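Local coordinates for MdbA protein (Corynebacterium diphtheriae, PDB 5C00) that acts as a thiol-disulfide oxidoreductase of the DsbA family, essential for viability, pilus assembly, toxin production and virulence, and probably forms disulfides in exported proteins, at residues Ala106-Ser110 / Gly111-Thr115; Glu151-Gln154 / Lys155-Gly159. All coordinates share one frame; numbering follows the deposited sequence.

How the contacts relate
Both contacts are local and lie in series along the chain, so neither nests in nor crosses the other. Coming from the N terminus, helix 96-109 ends inside contact 1, where residues 106-115 turn the chain into helix 113-125. Contact 2 follows after two further helices and takes in most of helix 150-158 and the Gly159 that follows it; it closes no loop beyond successive helical turns. Their centres are about 13 Å apart and they touch directly: Ser110 CB packs on Val152 CG2 at 3.4 Å, and Ala106 CB meets Ile156 CG1 at 3.8 Å. Helix 150-158 is thereby laid against the end of helix 96-109, within the helical part of this thioredoxin-clan fold.

Contact 1 of 2, residues Ala106-Ser110 / Gly111-Thr115; sequences AVAQS and GDWET
Trp113 brings the six-membered part of its indole against Ala108 at the end of helix 96-109: CZ3 is 3.8 Å from Ala108 CB, and CH2 is 3.6 Å from Ala108 O, which meets the ring obliquely. CB of Trp113 starts away from the preceding helix, and chi1 near -62°, with CG beside the backbone N, brings the ring back. One face carries Gly111 C, offset toward the rim, while Ile33 and Leu35 of strand 32-36 touch the same side chain. Gly111 has positive phi and is the first residue to leave the helix; its N bonds back to Ala108 O at 2.9 Å. Ser110 turns its hydroxyl back, OG donating to Val107 O at 2.7 Å in the carbonyl plane, on a lone pair. This tight turn between helices 96-109 and 113-125, in the helical part of a DsbA-like thioredoxin fold, passes directly into an N-cap. Asp112 receives Thr115 N at OD1 through a weak 3.3 Å capping bond, and Thr115 OG1 donates to OD2 at 2.5 Å from above the carboxylate plane. On the buried side, the side chains of Thr115 and Val107 cross at about a right angle, CG2 of Thr115 3.7 Å from CG1 of Val107.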
ATOM      1  N   ALA A 106      -0.041  -0.344   9.809  1.00 17.96           N
ATOM      2  CA  ALA A 106      -0.660  -0.875  11.033  1.00 18.48           C
ATOM      3  C   ALA A 106      -1.714  -1.938  10.711  1.00 19.19           C
ATOM      4  O   ALA A 106      -1.834  -2.944  11.396  1.00 18.66           O
ATOM      5  CB  ALA A 106      -1.233   0.252  11.889  1.00 18.60           C
ATOM      6  N   VAL A 107      -2.541  -1.710   9.697  1.00 17.39           N
ATOM      7  CA  VAL A 107      -3.495  -2.712   9.270  1.00 17.82           C
ATOM      8  C   VAL A 107      -2.826  -3.965   8.722  1.00 17.53           C
ATOM      9  O   VAL A 107      -3.187  -5.056   9.099  1.00 18.92           O
ATOM     10  CB  VAL A 107      -4.458  -2.119   8.200  1.00 17.36           C
ATOM     11  CG1 VAL A 107      -5.565  -3.133   7.902  1.00 19.02           C
ATOM     12  CG2 VAL A 107      -5.080  -0.809   8.675  1.00 17.64           C
ATOM     13  N   ALA A 108      -1.847  -3.825   7.848  1.00 17.50           N
ATOM     14  CA  ALA A 108      -1.142  -4.984   7.320  1.00 18.18           C
ATOM     15  C   ALA A 108      -0.445  -5.831   8.406  1.00 21.46           C
ATOM     16  O   ALA A 108      -0.484  -7.053   8.366  1.00 21.76           O
ATOM     17  CB  ALA A 108      -0.116  -4.553   6.326  1.00 18.49           C
ATOM     18  N   GLN A 109       0.136  -5.148   9.374  1.00 22.53           N
ATOM     19  CA  GLN A 109       0.802  -5.797  10.507  1.00 25.01           C
ATOM     20  C   GLN A 109      -0.148  -6.715  11.288  1.00 27.15           C
ATOM     21  O   GLN A 109       0.273  -7.721  11.909  1.00 26.75           O
ATOM     22  CB  GLN A 109       1.389  -4.689  11.421  1.00 27.27           C
ATOM     23  CG  GLN A 109       1.798  -5.132  12.821  1.00 31.55           C
ATOM     24  CD  GLN A 109       2.952  -6.124  12.784  1.00 36.27           C
ATOM     25  OE1 GLN A 109       3.613  -6.278  11.750  1.00 35.71           O
ATOM     26  NE2 GLN A 109       3.181  -6.827  13.896  1.00 39.36           N
ATOM     27  N   SER A 110      -1.425  -6.370  11.303  1.00 26.67           N
ATOM     28  CA  SER A 110      -2.420  -7.187  11.972  1.00 26.37           C
ATOM     29  C   SER A 110      -2.797  -8.473  11.202  1.00 27.55           C
ATOM     30  O   SER A 110      -3.516  -9.318  11.745  1.00 27.14           O
ATOM     31  CB  SER A 110      -3.674  -6.351  12.241  1.00 26.67           C
ATOM     32  OG  SER A 110      -4.561  -6.292  11.119  1.00 25.92           O
ATOM     33  N   GLY A 111      -2.376  -8.587   9.942  1.00 24.18           N
ATOM     34  CA  GLY A 111      -2.714  -9.718   9.104  1.00 25.14           C
ATOM     35  C   GLY A 111      -4.155  -9.746   8.559  1.00 24.61           C
ATOM     36  O   GLY A 111      -4.605 -10.771   8.072  1.00 24.81           O
ATOM     37  N   ASP A 112      -4.887  -8.637   8.622  1.00 24.63           N
ATOM     38  CA  ASP A 112      -6.262  -8.584   8.096  1.00 24.61           C
ATOM     39  C   ASP A 112      -6.171  -8.065   6.647  1.00 23.02           C
ATOM     40  O   ASP A 112      -6.237  -6.856   6.393  1.00 22.07           O
ATOM     41  CB  ASP A 112      -7.140  -7.675   8.956  1.00 27.45           C
ATOM     42  CG  ASP A 112      -8.566  -7.599   8.464  1.00 30.55           C
ATOM     43  OD1 ASP A 112      -8.928  -8.237   7.431  1.00 29.51           O
ATOM     44  OD2 ASP A 112      -9.344  -6.853   9.125  1.00 37.52           O
ATOM     45  N   TRP A 113      -5.984  -8.990   5.724  1.00 21.33           N
ATOM     46  CA  TRP A 113      -5.618  -8.621   4.361  1.00 20.23           C
ATOM     47  C   TRP A 113      -6.791  -8.050   3.602  1.00 19.83           C
ATOM     48  O   TRP A 113      -6.582  -7.192   2.745  1.00 19.07           O
ATOM     49  CB  TRP A 113      -4.950  -9.790   3.621  1.00 20.31           C
ATOM     50  CG  TRP A 113      -3.707 -10.115   4.354  1.00 20.44           C
ATOM     51  CD1 TRP A 113      -3.498 -11.142   5.210  1.00 22.76           C
ATOM     52  CD2 TRP A 113      -2.549  -9.302   4.406  1.00 20.85           C
ATOM     53  NE1 TRP A 113      -2.243 -11.060   5.745  1.00 21.67           N
ATOM     54  CE2 TRP A 113      -1.662  -9.897   5.316  1.00 22.32           C
ATOM     55  CE3 TRP A 113      -2.195  -8.084   3.812  1.00 21.34           C
ATOM     56  CZ2 TRP A 113      -0.431  -9.364   5.582  1.00 20.82           C
ATOM     57  CZ3 TRP A 113      -0.999  -7.554   4.089  1.00 21.29           C
ATOM     58  CH2 TRP A 113      -0.120  -8.188   4.993  1.00 22.31           C
ATOM     59  N   GLU A 114      -8.014  -8.469   3.915  1.00 20.29           N
ATOM     60  CA  GLU A 114      -9.152  -7.896   3.201  1.00 22.06           C
ATOM     61  C   GLU A 114      -9.390  -6.420   3.631  1.00 20.57           C
ATOM     62  O   GLU A 114      -9.661  -5.556   2.804  1.00 18.91           O
ATOM     63  CB  GLU A 114     -10.386  -8.749   3.362  1.00 26.26           C
ATOM     64  CG  GLU A 114     -11.406  -8.456   2.276  1.00 30.21           C
ATOM     65  CD  GLU A 114     -12.488  -9.522   2.213  1.00 34.37           C
ATOM     66  OE1 GLU A 114     -13.566  -9.225   2.769  1.00 36.92           O
ATOM     67  OE2 GLU A 114     -12.236 -10.625   1.640  1.00 31.96           O
ATOM     68  N   THR A 115      -9.210  -6.119   4.908  1.00 18.14           N
ATOM     69  CA  THR A 115      -9.250  -4.728   5.376  1.00 18.04           C
ATOM     70  C   THR A 115      -8.108  -3.890   4.781  1.00 16.33           C
ATOM     71  O   THR A 115      -8.318  -2.805   4.229  1.00 16.62           O
ATOM     72  CB  THR A 115      -9.218  -4.715   6.931  1.00 19.82           C
ATOM     73  OG1 THR A 115     -10.393  -5.385   7.391  1.00 22.97           O
ATOM     74  CG2 THR A 115      -9.263  -3.324   7.453  1.00 20.19           C
TER

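Contact 2 of 2, residues Glu151-Gln154 / Lys155-Gly159; sequences EVTQ and KIREG
Glu151 runs alongside Lys155, both pointing the same way, and its chain bends at chi2 to bring OE2 to Lys155 NZ at 3.3 Å. Both side chains are modelled in two conformers, and this long, weak salt bridge holds for the pair described. Val152 is on the buried side, where CG1 lies 4.0 Å from Ile156 CD1; Val107 and Ala106 of helix 96-109 pack against these two residues. Thr153 sets CG2 3.5 Å from Arg157 NH2, the two side chains side by side. Its hydroxyl bonds back to Ser149 O, while the guanidinium reaches on to Asp141 in a salt bridge and to Asn137. Gln154 uses both ends of its amide. With CG anti to the backbone N (chi1 -170°) and a bend at chi2, NE2 donates nearly straight, at 166°, to Glu158 OE2 2.9 Å away, which it meets from above the carboxylate plane. OE1 accepts from a water at 2.6 Å, and that water accepts from Arg157 NE in the guanidinium plane. The backbone bonds, Ile156 N to Val152 O among them, keep i to i+4 spacing: an alpha-helix, amphipathic with Val152 and Ile156 buried and Glu151 and Gln154 exposed, finished at Gly159 by a Schellman motif.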
ATOM      1  N   GLU A 151      -7.437  -2.771  18.442  1.00 28.95           N
ATOM      2  CA  GLU A 151      -6.005  -2.701  18.649  0.50 30.41           C
ATOM      3  C   GLU A 151      -5.309  -1.905  17.544  1.00 28.71           C
ATOM      4  O   GLU A 151      -4.494  -1.052  17.812  1.00 28.19           O
ATOM      5  CB  GLU A 151      -5.416  -4.112  18.676  0.50 33.79           C
ATOM      6  CG  GLU A 151      -3.966  -4.176  19.132  0.50 37.24           C
ATOM      7  CD  GLU A 151      -2.988  -4.569  18.037  0.50 39.95           C
ATOM      8  OE1 GLU A 151      -3.394  -5.265  17.069  0.50 41.00           O
ATOM      9  OE2 GLU A 151      -1.796  -4.181  18.165  0.50 43.72           O
ATOM     10  N   VAL A 152      -5.637  -2.232  16.303  1.00 26.01           N
ATOM     11  CA  VAL A 152      -5.074  -1.553  15.155  1.00 25.12           C
ATOM     12  C   VAL A 152      -5.498  -0.080  15.158  1.00 23.42           C
ATOM     13  O   VAL A 152      -4.667   0.830  14.916  1.00 23.55           O
ATOM     14  CB  VAL A 152      -5.486  -2.224  13.828  1.00 26.01           C
ATOM     15  CG1 VAL A 152      -5.109  -1.394  12.631  1.00 25.33           C
ATOM     16  CG2 VAL A 152      -4.804  -3.559  13.719  1.00 27.90           C
ATOM     17  N   THR A 153      -6.772   0.151  15.418  1.00 20.31           N
ATOM     18  CA  THR A 153      -7.335   1.489  15.379  1.00 21.21           C
ATOM     19  C   THR A 153      -6.636   2.418  16.388  1.00 21.45           C
ATOM     20  O   THR A 153      -6.207   3.533  16.064  1.00 21.88           O
ATOM     21  CB  THR A 153      -8.848   1.446  15.627  1.00 22.04           C
ATOM     22  OG1 THR A 153      -9.479   0.628  14.634  1.00 23.15           O
ATOM     23  CG2 THR A 153      -9.429   2.854  15.539  1.00 22.81           C
ATOM     24  N   GLN A 154      -6.468   1.949  17.618  1.00 23.52           N
ATOM     25  CA  GLN A 154      -5.765   2.732  18.625  1.00 24.66           C
ATOM     26  C   GLN A 154      -4.297   2.943  18.265  1.00 24.30           C
ATOM     27  O   GLN A 154      -3.763   4.005  18.444  1.00 25.03           O
ATOM     28  CB  GLN A 154      -5.932   2.105  20.008  1.00 27.83           C
ATOM     29  CG  GLN A 154      -5.427   3.002  21.152  1.00 29.18           C
ATOM     30  CD  GLN A 154      -6.154   4.343  21.261  1.00 31.23           C
ATOM     31  OE1 GLN A 154      -7.357   4.464  21.002  1.00 36.79           O
ATOM     32  NE2 GLN A 154      -5.427   5.349  21.676  1.00 34.12           N
ATOM     33  N   LYS A 155      -3.651   1.933  17.707  1.00 24.67           N
ATOM     34  CA  LYS A 155      -2.300   2.079  17.220  0.60 25.84           C
ATOM     35  C   LYS A 155      -2.198   3.209  16.173  1.00 25.17           C
ATOM     36  O   LYS A 155      -1.275   4.012  16.202  1.00 24.52           O
ATOM     37  CB  LYS A 155      -1.859   0.752  16.627  0.60 27.01           C
ATOM     38  CG  LYS A 155      -0.537   0.763  15.901  0.60 29.05           C
ATOM     39  CD  LYS A 155      -0.177  -0.633  15.441  0.60 30.14           C
ATOM     40  CE  LYS A 155      -0.308  -1.671  16.548  0.60 31.40           C
ATOM     41  NZ  LYS A 155       0.548  -2.833  16.229  0.60 32.13           N
ATOM     42  N   ILE A 156      -3.157   3.275  15.243  1.00 21.74           N
ATOM     43  CA  ILE A 156      -3.137   4.328  14.263  1.00 20.38           C
ATOM     44  C   ILE A 156      -3.279   5.728  14.929  1.00 20.68           C
ATOM     45  O   ILE A 156      -2.583   6.688  14.568  1.00 20.92           O
ATOM     46  CB  ILE A 156      -4.251   4.115  13.211  1.00 19.71           C
ATOM     47  CG1 ILE A 156      -3.942   2.804  12.452  1.00 19.76           C
ATOM     48  CG2 ILE A 156      -4.352   5.351  12.296  1.00 19.43           C
ATOM     49  CD1 ILE A 156      -4.927   2.382  11.396  1.00 19.74           C
ATOM     50  N   ARG A 157      -4.192   5.841  15.878  1.00 21.94           N
ATOM     51  CA  ARG A 157      -4.375   7.096  16.612  1.00 23.81           C
ATOM     52  C   ARG A 157      -3.103   7.559  17.302  1.00 24.80           C
ATOM     53  O   ARG A 157      -2.865   8.747  17.379  1.00 25.15           O
ATOM     54  CB  ARG A 157      -5.454   6.930  17.685  1.00 24.28           C
ATOM     55  CG  ARG A 157      -6.819   6.733  17.113  1.00 23.93           C
ATOM     56  CD  ARG A 157      -7.924   6.839  18.156  1.00 24.03           C
ATOM     57  NE  ARG A 157      -9.098   6.181  17.646  1.00 24.38           N
ATOM     58  CZ  ARG A 157      -9.860   6.670  16.656  1.00 25.73           C
ATOM     59  NH1 ARG A 157      -9.597   7.855  16.141  1.00 25.18           N
ATOM     60  NH2 ARG A 157     -10.886   5.970  16.177  1.00 26.36           N
ATOM     61  N   GLU A 158      -2.307   6.621  17.798  1.00 24.67           N
ATOM     62  CA  GLU A 158      -1.073   6.899  18.510  1.00 26.19           C
ATOM     63  C   GLU A 158       0.134   6.920  17.622  1.00 25.26           C
ATOM     64  O   GLU A 158       1.232   7.188  18.089  1.00 25.95           O
ATOM     65  CB  GLU A 158      -0.855   5.831  19.611  1.00 29.59           C
ATOM     66  CG  GLU A 158      -1.781   5.973  20.804  1.00 34.69           C
ATOM     67  CD  GLU A 158      -1.966   4.674  21.591  1.00 39.35           C
ATOM     68  OE1 GLU A 158      -1.289   3.667  21.268  1.00 43.23           O
ATOM     69  OE2 GLU A 158      -2.798   4.645  22.524  1.00 39.44           O
ATOM     70  N   GLY A 159      -0.035   6.660  16.334  1.00 23.56           N
ATOM     71  CA  GLY A 159       1.099   6.615  15.390  1.00 22.94           C
ATOM     72  C   GLY A 159       2.080   5.496  15.661  1.00 24.52           C
ATOM     73  O   GLY A 159       3.300   5.628  15.385  1.00 23.64           O
TER
HETATM   74  O   HOH W   1      -9.177   3.940  19.293  1.00 35.05           O